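Local coordinates for protein NADH-rubredoxin oxidoreductase (Clostridium acetobutylicum, PDB 3KLJ) that transfers electrons from NADH to rubredoxin through a bound FAD, feeding the dioxygen-scavenging system of an obligate anaerobe, at residues R50-I55 with A162-D167. Residues are numbered along the deposited sequence; the frame is centred on the assembly and turned at random.
Sequences RLNEII and AQAIID
Asn52 and Ile55, one helical turn apart, straddle the methyl of Ala164 where the short helix 51-56 of the FAD-binding domain lies beside helix 156-168 of the NADH-binding domain, an interdomain seam of the glutathione-reductase fold. The two segments run nearly parallel, their axes 25° apart and 8.6 Å at closest approach, and the alanine lets the backbones come near, with 5.7 Å between the CA atoms of Asn52 and Ala164. Before the seam, Arg50 turns to its own helix: NH1 gives Glu53 OE2 a 2.8 Å salt bridge that lies in the guanidinium plane but meets the carboxylate from above its plane. Asn52 offers Ala164 mixed surface. Its backbone O lies 3.5 Å from Ala164 CB, and its own CB is 4.0 Å from that same methyl, both van der Waals contacts. The Asn52 side chain, modelled in two conformers, also touches Glu160 and Leu161, earlier on the partner helix, and stands about 5 Å from the bound FAD, so this end of the seam borders the flavin site. Glu53 points off the contact, and its other carboxylate oxygen, OE1, pairs with Lys57. Ile55 makes the apolar half of the join. Its CG2 branch, anti to the backbone N, crosses to the neighbouring helix and lies 4.1 Å from Ala164 CB, while the side chain also packs on Leu161 of that helix and on Lys140 of helix 133-146. Ile165, next along the helix, meets the same Ile55 methyl with its CG1 and, touching Cys143 as well, ties the seam to helix 133-146. The Ile55 methyl CG2 is thus shared between two residues, 3.6 Å from the backbone O of Ala164 and 4.0 Å from CG1 of Ile165.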
# COMPACT_ATOMS: atom_id res chain seq x y z
N ARG A 50 -6.45 7.41 3.74
CA ARG A 50 -7.15 8.12 4.81
C ARG A 50 -8.37 7.35 5.33
O ARG A 50 -9.13 7.89 6.12
CB ARG A 50 -7.53 9.55 4.40
CG ARG A 50 -6.44 10.29 3.70
CD ARG A 50 -6.26 11.69 4.18
NE ARG A 50 -7.28 12.60 3.68
CZ ARG A 50 -8.17 13.23 4.44
NH1 ARG A 50 -8.20 13.06 5.75
NH2 ARG A 50 -9.05 14.04 3.88
N LEU A 51 -8.52 6.10 4.90
CA LEU A 51 -9.63 5.25 5.36
C LEU A 51 -9.66 5.13 6.89
O LEU A 51 -10.74 5.03 7.49
CB LEU A 51 -9.61 3.88 4.67
CG LEU A 51 -10.14 3.85 3.23
CD1 LEU A 51 -9.93 2.48 2.59
CD2 LEU A 51 -11.62 4.25 3.14
N ASN A 52 -8.49 5.15 7.52
CA ASN A 52 -8.41 5.12 8.98
C ASN A 52 -9.13 6.31 9.63
O ASN A 52 -9.61 6.20 10.75
CB ASN A 52 -6.95 5.02 9.44
CG ASN A 52 -6.41 3.60 9.34
OD1 ASN A 52 -7.09 2.65 9.72
ND2 ASN A 52 -5.20 3.45 8.82
N GLU A 53 -9.21 7.43 8.91
CA GLU A 53 -9.90 8.63 9.40
C GLU A 53 -11.42 8.54 9.33
O GLU A 53 -12.13 9.20 10.09
CB GLU A 53 -9.42 9.88 8.66
CG GLU A 53 -7.94 10.15 8.82
CD GLU A 53 -7.51 11.45 8.20
OE1 GLU A 53 -8.11 12.50 8.53
OE2 GLU A 53 -6.57 11.43 7.38
N ILE A 54 -11.91 7.72 8.40
CA ILE A 54 -13.33 7.39 8.33
C ILE A 54 -13.73 6.73 9.66
O ILE A 54 -14.76 7.06 10.25
CB ILE A 54 -13.64 6.44 7.12
CG1 ILE A 54 -13.15 7.03 5.79
CG2 ILE A 54 -15.12 6.05 7.08
CD1 ILE A 54 -13.68 8.42 5.46
N ILE A 55 -12.87 5.83 10.13
CA ILE A 55 -13.05 5.18 11.42
C ILE A 55 -12.74 6.15 12.58
O ILE A 55 -13.61 6.42 13.40
CB ILE A 55 -12.21 3.87 11.50
CG1 ILE A 55 -12.76 2.83 10.51
CG2 ILE A 55 -12.21 3.30 12.92
CD1 ILE A 55 -11.74 1.81 10.04
N ALA A 162 -5.75 -0.34 14.56
CA ALA A 162 -5.96 -0.49 16.00
C ALA A 162 -6.11 0.87 16.67
O ALA A 162 -7.06 1.08 17.43
CB ALA A 162 -4.83 -1.28 16.63
N GLN A 163 -5.18 1.79 16.39
CA GLN A 163 -5.25 3.14 16.93
C GLN A 163 -6.51 3.87 16.47
O GLN A 163 -7.18 4.52 17.27
CB GLN A 163 -4.01 3.97 16.57
CG GLN A 163 -3.98 5.38 17.21
CD GLN A 163 -3.96 5.35 18.75
OE1 GLN A 163 -5.00 5.28 19.41
NE2 GLN A 163 -2.77 5.45 19.32
N ALA A 164 -6.82 3.76 15.18
CA ALA A 164 -8.04 4.37 14.63
C ALA A 164 -9.29 3.87 15.35
O ALA A 164 -10.20 4.66 15.64
CB ALA A 164 -8.15 4.11 13.14
N ILE A 165 -9.34 2.58 15.65
CA ILE A 165 -10.46 1.98 16.35
C ILE A 165 -10.50 2.43 17.82
O ILE A 165 -11.59 2.66 18.36
CB ILE A 165 -10.50 0.44 16.22
CG1 ILE A 165 -10.67 0.05 14.74
CG2 ILE A 165 -11.65 -0.15 17.04
CD1 ILE A 165 -10.49 -1.42 14.48
N ILE A 166 -9.33 2.53 18.46
CA ILE A 166 -9.21 3.12 19.80
C ILE A 166 -9.74 4.55 19.77
O ILE A 166 -10.62 4.90 20.55
CB ILE A 166 -7.75 3.15 20.36
CG1 ILE A 166 -7.06 1.77 20.34
CG2 ILE A 166 -7.70 3.78 21.76
CD1 ILE A 166 -7.84 0.65 20.98
N ASP A 167 -9.24 5.35 18.83
CA ASP A 167 -9.66 6.74 18.68
C ASP A 167 -11.17 6.92 18.50
O ASP A 167 -11.74 7.91 18.97
CB ASP A 167 -8.93 7.41 17.52
CG ASP A 167 -7.45 7.64 17.79
OD1 ASP A 167 -6.75 8.06 16.85
OD2 ASP A 167 -6.98 7.39 18.93